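Local coordinates for Esterase/lipase (Lactobacillus rhamnosus, PDB 4N5H), which probably hydrolyses carboxylic esters, and may transfer their acyl groups, as an esterase of the alpha/beta-hydrolase fold, at residues Asp111-Ile116 and Gln215-His220; Asp118-Leu123 and Ala156-Ser161; Leu221-Val226 and Pro233-Ile238. The protein carries 1 engineered substitution. All coordinates share one frame; numbering follows the deposited sequence.

Contact 1: residues Asp111-Ile116 and Gln215-His220. Engineered in segment 215-220: Val218 (natural residue Ala).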
loop_
_atom_site.group_PDB
_atom_site.type_symbol
_atom_site.label_atom_id
_atom_site.label_comp_id
_atom_site.label_asym_id
_atom_site.label_seq_id
_atom_site.Cartn_x
_atom_site.Cartn_y
_atom_site.Cartn_z
ATOM N N ASP A 111 0.977 -31.509 -17.589
ATOM C CA ASP A 111 -0.273 -32.207 -17.506
ATOM C C ASP A 111 -0.519 -32.616 -16.043
ATOM O O ASP A 111 0.194 -32.117 -15.147
ATOM C CB ASP A 111 -0.332 -33.447 -18.450
ATOM C CG ASP A 111 0.692 -34.461 -18.180
ATOM O OD1 ASP A 111 1.143 -34.628 -17.035
ATOM O OD2 ASP A 111 1.039 -35.235 -19.127
ATOM N N LEU A 112 -1.557 -33.411 -15.830
ATOM C CA LEU A 112 -1.951 -33.769 -14.448
ATOM C C LEU A 112 -0.817 -34.425 -13.720
ATOM O O LEU A 112 -0.604 -34.202 -12.562
ATOM C CB LEU A 112 -3.183 -34.657 -14.513
ATOM C CG LEU A 112 -3.634 -35.279 -13.142
ATOM C CD1 LEU A 112 -3.916 -34.151 -12.101
ATOM C CD2 LEU A 112 -4.855 -36.162 -13.351
ATOM N N ARG A 113 -0.035 -35.288 -14.393
ATOM C CA ARG A 113 1.078 -35.935 -13.713
ATOM C C ARG A 113 2.077 -34.941 -13.153
ATOM O O ARG A 113 2.584 -35.122 -12.021
ATOM C CB ARG A 113 1.759 -37.014 -14.615
ATOM C CG ARG A 113 2.982 -37.616 -14.028
ATOM C CD ARG A 113 3.620 -38.641 -14.938
ATOM N NE ARG A 113 2.846 -39.854 -15.101
ATOM C CZ ARG A 113 2.156 -40.169 -16.198
ATOM N NH1 ARG A 113 2.067 -39.277 -17.222
ATOM N NH2 ARG A 113 1.495 -41.344 -16.267
ATOM N N GLY A 114 2.425 -33.901 -13.935
ATOM C CA GLY A 114 3.411 -32.857 -13.496
ATOM C C GLY A 114 2.810 -32.170 -12.242
ATOM O O GLY A 114 3.572 -31.920 -11.302
ATOM N N GLN A 115 1.531 -31.924 -12.236
ATOM C CA GLN A 115 0.846 -31.244 -11.069
ATOM C C GLN A 115 0.926 -32.103 -9.821
ATOM O O GLN A 115 1.279 -31.634 -8.720
ATOM C CB GLN A 115 -0.613 -30.819 -11.348
ATOM C CG GLN A 115 -0.616 -29.823 -12.489
ATOM C CD GLN A 115 -1.945 -29.213 -12.718
ATOM O OE1 GLN A 115 -2.996 -29.846 -12.584
ATOM N NE2 GLN A 115 -1.925 -27.944 -13.012
ATOM N N ILE A 116 0.628 -33.387 -9.973
ATOM C CA ILE A 116 0.712 -34.342 -8.883
ATOM C C ILE A 116 2.123 -34.523 -8.377
ATOM O O ILE A 116 2.366 -34.520 -7.173
ATOM C CB ILE A 116 0.074 -35.704 -9.298
ATOM C CG1 ILE A 116 -1.470 -35.518 -9.532
ATOM C CG2 ILE A 116 0.483 -36.765 -8.286
ATOM C CD1 ILE A 116 -2.292 -35.352 -8.242
ATOM N N GLN A 215 -3.051 -42.190 -21.964
ATOM C CA GLN A 215 -4.215 -42.971 -21.612
ATOM C C GLN A 215 -4.236 -43.457 -20.186
ATOM O O GLN A 215 -5.321 -43.653 -19.655
ATOM C CB GLN A 215 -4.404 -44.198 -22.592
ATOM C CG GLN A 215 -4.571 -43.646 -23.930
ATOM C CD GLN A 215 -5.827 -42.823 -24.133
ATOM O OE1 GLN A 215 -6.896 -43.307 -23.822
ATOM N NE2 GLN A 215 -5.701 -41.587 -24.569
ATOM N N ALA A 216 -3.056 -43.635 -19.554
ATOM C CA ALA A 216 -3.046 -43.959 -18.166
ATOM C C ALA A 216 -3.573 -42.808 -17.317
ATOM O O ALA A 216 -4.160 -43.097 -16.272
ATOM C CB ALA A 216 -1.657 -44.327 -17.676
ATOM N N LEU A 217 -3.394 -41.576 -17.734
ATOM C CA LEU A 217 -3.968 -40.431 -17.008
ATOM C C LEU A 217 -5.472 -40.361 -17.266
ATOM O O LEU A 217 -6.286 -40.128 -16.395
ATOM C CB LEU A 217 -3.266 -39.132 -17.356
ATOM C CG LEU A 217 -1.815 -39.020 -16.808
ATOM C CD1 LEU A 217 -1.215 -37.723 -17.212
ATOM C CD2 LEU A 217 -1.709 -39.317 -15.289
ATOM N N VAL A 218 -5.840 -40.585 -18.536
ATOM C CA VAL A 218 -7.295 -40.638 -18.871
ATOM C C VAL A 218 -7.994 -41.615 -17.970
ATOM O O VAL A 218 -9.100 -41.252 -17.466
ATOM C CB VAL A 218 -7.540 -40.960 -20.399
ATOM C CG1 VAL A 218 -9.047 -41.240 -20.639
ATOM C CG2 VAL A 218 -6.950 -39.905 -21.322
ATOM N N ASP A 219 -7.390 -42.784 -17.687
ATOM C CA ASP A 219 -7.970 -43.818 -16.847
ATOM C C ASP A 219 -7.873 -43.589 -15.354
ATOM O O ASP A 219 -8.418 -44.392 -14.565
ATOM C CB ASP A 219 -7.344 -45.220 -17.171
ATOM C CG ASP A 219 -7.712 -45.739 -18.631
ATOM O OD1 ASP A 219 -8.584 -45.192 -19.250
ATOM O OD2 ASP A 219 -6.977 -46.601 -19.140
ATOM N N HIS A 220 -7.225 -42.465 -14.968
ATOM C CA HIS A 220 -7.081 -42.148 -13.542
ATOM C C HIS A 220 -7.238 -40.609 -13.283
ATOM O O HIS A 220 -6.535 -40.100 -12.407
ATOM C CB HIS A 220 -5.739 -42.628 -13.060
ATOM C CG HIS A 220 -5.560 -44.078 -13.140
ATOM N ND1 HIS A 220 -5.119 -44.707 -14.297
ATOM C CD2 HIS A 220 -5.913 -45.067 -12.292
ATOM C CE1 HIS A 220 -5.131 -46.016 -14.109
ATOM N NE2 HIS A 220 -5.603 -46.262 -12.909
#

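Contact 2: residues Asp118-Leu123 and Ala156-Ser161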
loop_
_atom_site.group_PDB
_atom_site.type_symbol
_atom_site.label_atom_id
_atom_site.label_comp_id
_atom_site.label_asym_id
_atom_site.label_seq_id
_atom_site.Cartn_x
_atom_site.Cartn_y
_atom_site.Cartn_z
ATOM N N ASP A 118 4.486 -32.228 -8.551
ATOM C CA ASP A 118 4.808 -30.984 -7.796
ATOM C C ASP A 118 4.231 -31.030 -6.405
ATOM O O ASP A 118 4.913 -30.754 -5.409
ATOM C CB ASP A 118 4.281 -29.749 -8.517
ATOM C CG ASP A 118 5.066 -29.422 -9.792
ATOM O OD1 ASP A 118 6.167 -30.018 -10.024
ATOM O OD2 ASP A 118 4.590 -28.565 -10.573
ATOM N N ILE A 119 2.974 -31.434 -6.313
ATOM C CA ILE A 119 2.357 -31.544 -4.946
ATOM C C ILE A 119 3.068 -32.525 -4.053
ATOM O O ILE A 119 3.398 -32.209 -2.897
ATOM C CB ILE A 119 0.821 -31.784 -5.039
ATOM C CG1 ILE A 119 0.084 -30.676 -5.737
ATOM C CG2 ILE A 119 0.237 -32.043 -3.712
ATOM C CD1 ILE A 119 -1.327 -30.963 -6.234
ATOM N N PHE A 120 3.400 -33.729 -4.574
ATOM C CA PHE A 120 4.123 -34.694 -3.757
ATOM C C PHE A 120 5.528 -34.187 -3.378
ATOM O O PHE A 120 6.003 -34.446 -2.281
ATOM C CB PHE A 120 4.217 -36.052 -4.465
ATOM C CG PHE A 120 3.120 -36.970 -4.085
ATOM C CD1 PHE A 120 1.897 -36.883 -4.792
ATOM C CD2 PHE A 120 3.254 -37.842 -3.024
ATOM C CE1 PHE A 120 0.849 -37.682 -4.430
ATOM C CE2 PHE A 120 2.208 -38.667 -2.639
ATOM C CZ PHE A 120 1.000 -38.529 -3.293
ATOM N N ALA A 121 6.168 -33.402 -4.254
ATOM C CA ALA A 121 7.461 -32.829 -3.879
ATOM C C ALA A 121 7.372 -31.819 -2.751
ATOM O O ALA A 121 8.226 -31.806 -1.832
ATOM C CB ALA A 121 8.099 -32.111 -5.083
ATOM N N SER A 122 6.271 -31.026 -2.735
ATOM C CA SER A 122 6.029 -30.102 -1.606
ATOM C C SER A 122 5.749 -30.878 -0.344
ATOM O O SER A 122 6.244 -30.496 0.731
ATOM C CB SER A 122 4.894 -29.117 -1.881
ATOM O OG SER A 122 3.602 -29.674 -1.836
ATOM N N LEU A 123 5.058 -32.006 -0.430
ATOM C CA LEU A 123 4.799 -32.824 0.793
ATOM C C LEU A 123 6.111 -33.444 1.294
ATOM O O LEU A 123 6.381 -33.479 2.470
ATOM C CB LEU A 123 3.824 -33.983 0.492
ATOM C CG LEU A 123 2.448 -33.616 -0.075
ATOM C CD1 LEU A 123 1.637 -34.871 -0.381
ATOM C CD2 LEU A 123 1.696 -32.806 0.845
ATOM N N ALA A 156 -4.711 -38.062 -1.989
ATOM C CA ALA A 156 -5.122 -38.924 -0.866
ATOM C C ALA A 156 -5.119 -40.412 -1.294
ATOM O O ALA A 156 -4.645 -41.240 -0.521
ATOM C CB ALA A 156 -6.498 -38.557 -0.384
ATOM N N CYS A 157 -5.542 -40.689 -2.491
ATOM C CA CYS A 157 -5.548 -42.072 -2.992
ATOM C C CYS A 157 -4.166 -42.557 -3.372
ATOM O O CYS A 157 -3.745 -43.690 -3.035
ATOM C CB CYS A 157 -6.430 -42.160 -4.213
ATOM S SG CYS A 157 -8.199 -41.906 -3.859
ATOM N N ILE A 158 -3.436 -41.692 -4.058
ATOM C CA ILE A 158 -2.075 -42.042 -4.509
ATOM C C ILE A 158 -1.194 -42.352 -3.337
ATOM O O ILE A 158 -0.407 -43.303 -3.376
ATOM C CB ILE A 158 -1.469 -40.971 -5.425
ATOM C CG1 ILE A 158 -2.293 -40.807 -6.696
ATOM C CG2 ILE A 158 -0.006 -41.272 -5.758
ATOM C CD1 ILE A 158 -2.097 -39.496 -7.402
ATOM N N GLN A 159 -1.283 -41.606 -2.256
ATOM C CA GLN A 159 -0.483 -41.851 -1.104
ATOM C C GLN A 159 -0.705 -43.259 -0.511
ATOM O O GLN A 159 0.182 -43.745 0.184
ATOM C CB GLN A 159 -0.744 -40.736 -0.078
ATOM C CG GLN A 159 -0.182 -40.959 1.308
ATOM C CD GLN A 159 1.337 -40.926 1.401
ATOM O OE1 GLN A 159 2.011 -40.539 0.465
ATOM N NE2 GLN A 159 1.860 -41.282 2.564
ATOM N N GLN A 160 -1.875 -43.878 -0.747
ATOM C CA GLN A 160 -2.151 -45.162 -0.164
ATOM C C GLN A 160 -1.792 -46.330 -1.108
ATOM O O GLN A 160 -1.939 -47.485 -0.734
ATOM C CB GLN A 160 -3.642 -45.293 0.132
ATOM C CG GLN A 160 -4.302 -44.183 0.742
ATOM C CD GLN A 160 -3.535 -43.577 1.859
ATOM O OE1 GLN A 160 -2.816 -44.275 2.613
ATOM N NE2 GLN A 160 -3.682 -42.174 1.990
ATOM N N SER A 161 -1.431 -46.060 -2.352
ATOM C CA SER A 161 -1.402 -47.093 -3.392
ATOM C C SER A 161 -0.062 -47.146 -4.122
ATOM O O SER A 161 0.332 -46.229 -4.866
ATOM C CB SER A 161 -2.442 -46.849 -4.434
ATOM O OG SER A 161 -2.260 -47.622 -5.626
#

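Contact 3: residues Leu221-Val226 and Pro233-Ile238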
loop_
_atom_site.group_PDB
_atom_site.type_symbol
_atom_site.label_atom_id
_atom_site.label_comp_id
_atom_site.label_asym_id
_atom_site.label_seq_id
_atom_site.Cartn_x
_atom_site.Cartn_y
_atom_site.Cartn_z
ATOM N N LEU A 221 -8.106 -39.962 -14.042
ATOM C CA LEU A 221 -8.376 -38.480 -13.997
ATOM C C LEU A 221 -9.433 -38.193 -12.900
ATOM O O LEU A 221 -9.491 -37.068 -12.449
ATOM C CB LEU A 221 -8.977 -37.978 -15.315
ATOM C CG LEU A 221 -8.296 -37.521 -16.541
ATOM C CD1 LEU A 221 -9.213 -36.549 -17.216
ATOM C CD2 LEU A 221 -6.981 -36.875 -16.293
ATOM N N ASN A 222 -10.279 -39.177 -12.568
ATOM C CA ASN A 222 -11.455 -38.988 -11.715
ATOM C C ASN A 222 -11.246 -39.685 -10.417
ATOM O O ASN A 222 -10.663 -40.770 -10.322
ATOM C CB ASN A 222 -12.707 -39.504 -12.421
ATOM C CG ASN A 222 -12.999 -38.782 -13.706
ATOM O OD1 ASN A 222 -13.650 -37.751 -13.723
ATOM N ND2 ASN A 222 -12.467 -39.312 -14.822
ATOM N N PHE A 223 -11.710 -39.094 -9.321
ATOM C CA PHE A 223 -11.643 -39.796 -8.030
ATOM C C PHE A 223 -12.237 -41.191 -8.094
ATOM O O PHE A 223 -11.737 -42.110 -7.456
ATOM C CB PHE A 223 -12.324 -38.942 -6.940
ATOM C CG PHE A 223 -12.323 -39.561 -5.608
ATOM C CD1 PHE A 223 -11.204 -39.485 -4.831
ATOM C CD2 PHE A 223 -13.467 -40.135 -5.097
ATOM C CE1 PHE A 223 -11.140 -40.065 -3.580
ATOM C CE2 PHE A 223 -13.452 -40.688 -3.839
ATOM C CZ PHE A 223 -12.272 -40.656 -3.086
ATOM N N SER A 224 -13.352 -41.347 -8.795
ATOM C CA SER A 224 -14.002 -42.629 -8.909
ATOM C C SER A 224 -13.049 -43.681 -9.521
ATOM O O SER A 224 -13.317 -44.859 -9.348
ATOM C CB SER A 224 -15.227 -42.513 -9.786
ATOM O OG SER A 224 -15.001 -41.978 -11.075
ATOM N N GLN A 225 -12.017 -43.237 -10.281
ATOM C CA GLN A 225 -11.027 -44.169 -10.877
ATOM C C GLN A 225 -9.894 -44.464 -9.977
ATOM O O GLN A 225 -9.282 -45.504 -10.120
ATOM C CB GLN A 225 -10.498 -43.627 -12.175
ATOM C CG GLN A 225 -11.481 -43.592 -13.273
ATOM C CD GLN A 225 -11.135 -42.678 -14.373
ATOM O OE1 GLN A 225 -10.680 -41.562 -14.211
ATOM N NE2 GLN A 225 -11.432 -43.148 -15.596
ATOM N N VAL A 226 -9.520 -43.581 -9.030
ATOM C CA VAL A 226 -8.419 -43.881 -8.127
ATOM C C VAL A 226 -8.817 -44.415 -6.751
ATOM O O VAL A 226 -7.992 -44.935 -6.041
ATOM C CB VAL A 226 -7.487 -42.614 -7.999
ATOM C CG1 VAL A 226 -6.795 -42.328 -9.328
ATOM C CG2 VAL A 226 -8.275 -41.395 -7.605
ATOM N N PRO A 233 -8.143 -42.359 4.362
ATOM C CA PRO A 233 -8.558 -41.576 5.476
ATOM C C PRO A 233 -10.025 -41.159 5.363
ATOM O O PRO A 233 -10.627 -41.174 4.260
ATOM C CB PRO A 233 -7.628 -40.314 5.375
ATOM C CG PRO A 233 -7.132 -40.312 4.023
ATOM C CD PRO A 233 -7.264 -41.659 3.424
ATOM N N PRO A 234 -10.532 -40.586 6.446
ATOM C CA PRO A 234 -11.841 -39.952 6.370
ATOM C C PRO A 234 -11.786 -38.623 5.565
ATOM O O PRO A 234 -10.718 -38.015 5.487
ATOM C CB PRO A 234 -12.202 -39.637 7.796
ATOM C CG PRO A 234 -11.047 -40.083 8.582
ATOM C CD PRO A 234 -9.909 -40.440 7.739
ATOM N N PHE A 235 -12.899 -38.354 4.897
ATOM C CA PHE A 235 -13.112 -37.172 4.066
ATOM C C PHE A 235 -14.133 -36.274 4.705
ATOM O O PHE A 235 -15.005 -36.687 5.520
ATOM C CB PHE A 235 -13.571 -37.491 2.690
ATOM C CG PHE A 235 -12.452 -38.025 1.789
ATOM C CD1 PHE A 235 -11.911 -39.285 1.970
ATOM C CD2 PHE A 235 -11.920 -37.247 0.749
ATOM C CE1 PHE A 235 -10.882 -39.752 1.144
ATOM C CE2 PHE A 235 -10.950 -37.751 -0.060
ATOM C CZ PHE A 235 -10.385 -38.964 0.138
ATOM N N MET A 236 -14.048 -34.976 4.353
ATOM C CA MET A 236 -15.125 -34.020 4.717
ATOM C C MET A 236 -15.467 -33.214 3.480
ATOM O O MET A 236 -14.533 -32.629 2.825
ATOM C CB MET A 236 -14.683 -33.110 5.833
ATOM C CG MET A 236 -15.730 -32.113 6.267
ATOM S SD MET A 236 -15.145 -31.049 7.578
ATOM C CE MET A 236 -16.618 -30.030 7.837
ATOM N N LEU A 237 -16.721 -33.201 3.093
ATOM C CA LEU A 237 -17.136 -32.561 1.878
ATOM C C LEU A 237 -17.901 -31.300 2.255
ATOM O O LEU A 237 -18.903 -31.375 2.960
ATOM C CB LEU A 237 -18.020 -33.455 1.017
ATOM C CG LEU A 237 -18.627 -32.856 -0.212
ATOM C CD1 LEU A 237 -17.501 -32.385 -1.156
ATOM C CD2 LEU A 237 -19.532 -33.902 -0.906
ATOM N N ILE A 238 -17.374 -30.177 1.779
ATOM C CA ILE A 238 -17.858 -28.816 2.045
ATOM C C ILE A 238 -18.326 -28.176 0.789
ATOM O O ILE A 238 -17.652 -28.215 -0.240
ATOM C CB ILE A 238 -16.729 -28.004 2.686
ATOM C CG1 ILE A 238 -16.331 -28.595 4.024
ATOM C CG2 ILE A 238 -17.074 -26.531 2.801
ATOM C CD1 ILE A 238 -14.984 -28.114 4.559
#

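Contact 1: residues Asp111-Ile116 and Gln215-His220
Leu217 reaches from the short helix 215-218 to the start of helix 112-129 and meets Asp111 and Arg113 there. Across the segments the contact is van der Waals, methyls against charged groups. CD1 of Leu217 lies 3.6 Å from Arg113 NH1, and it also touches Arg113 CB. The same methyl meets the carboxylate of Asp111, with OD2 3.9 Å away. The other methyl, CD2, sits over one face of the Arg113 guanidinium, offset toward its rim, 3.9 Å from NH2. The leucine crosses both side chains at about a right angle. Arg113 leaves its helix with CG anti to the backbone N (chi1 174°) and then bends at chi3 (-69°), which brings the flat group across the leucine. Leu112 CD2 makes a looser approach to His220 O, at 4.4 Å.

The polar bonds stay within each segment or lead outside. Asp111 is the N-cap of its helix, and its OD1 takes weak bonds from Arg113 N and Gly114 N. His220 ND1 donates to Ala216 O at 2.7 Å, in the plane of the imidazole ring. Arg113 NH1 forms a salt bridge with Asp214, NH2 donates to Leu167 O, and NE is also hydrogen-bonded.

The contact thus rests on van der Waals packing, while Asp214 balances the charge of Arg113. His220 O is buried here with no polar partner.

Contact 2: residues Asp118-Leu123 and Ala156-Ser161
Phe120 projects from helix 112-129 toward Ile158 and Gln159, in segment 156-161. Its CB is directed toward that segment. Chi1 is -93°, well off the staggered value, and this sets the direction of the ring. Beyond CB, the ring carbons CE1, CZ and CE2 make the contacts. CE1 meets the beta-branch of Ile158, with CG2 3.9 Å away and CB slightly farther. At the tip, CZ comes closest to Ile158, 3.8 Å from CG2, and also lies 4.0 Å from the backbone N of Gln159. The methyl approaches the ring obliquely. CE2, on the other side of CZ, meets Gln159 OE1 at 3.6 Å. This oxygen lies at the ring edge, near its plane, where the C-H groups point. The amide and ring planes are only 26° apart. Gln159 bends at chi2 (68°) to bring its amide there, and its NE2 donates to Val173 O, which helps to fix the amide's rotation. Leu123 CD1 lies over one face of the ring, toward its rim. Val155 also touches Phe120. The contact joins two helices that pack together beside the central sheet, as is usual in the alpha/beta-hydrolase fold; helix 147-158 is the one that follows the probable nucleophile elbow at Ser146.

Contact 3: residues Leu221-Val226 and Pro233-Ile238
In this alpha/beta-hydrolase fold, the short helix 223-226 reaches strand 235-240 of the central sheet through one aromatic pair. Phe223, in the first turn of the helix, and Phe235, at the start of the strand, extend toward each other from opposite directions. They form an offset edge-to-face stack. The edge of Phe223 is turned to the face of Phe235, with ring centroids 5.6 Å apart and planes at 67°. The rings alone bridge the two segments. A chi1 of 179° puts the Phe223 ring trans to the amide nitrogen and directs it toward Phe235. The nearest atoms are Phe223 CE1 and Phe235 CZ, at 4.0 Å. Around the pair, Leu252 and Val255 of helix 246-258 touch Phe223, and the Phe256 ring meets Phe235.

Asn222 is the N-cap residue of the helix, but its side chain makes no capping bond. The Gln225 amide turns back to Asn222. Gln225 OE1 accepts from Asn222 N at 2.9 Å, in the carbonyl plane. Asn222 ND2 also bonds Ser190 OG. The same Gln225 oxygen accepts from Asn222 ND2, again at 2.9 Å, and this second donor stands above the carbonyl plane.

In the fold
Of the parts involved, helix 112-129 comes first in the chain and serves two contacts. Its start opens the long loop that contact 1 closes at helix 215-218. Farther along, the same helix opens the shorter loop that contact 2 closes at 156-161, so contact 2 nests inside contact 1. Contact 3 follows in series, closing a short connection from helix 223-226 to strand 235-240. The three also touch. Ile116 packs on Ile158 between contacts 1 and 2, Leu112 on Leu221 between 1 and 3, and Cys157 on Phe223 between 2 and 3. Together they tie two helices flanking the sheet to the 215-226 region and strand 235-240.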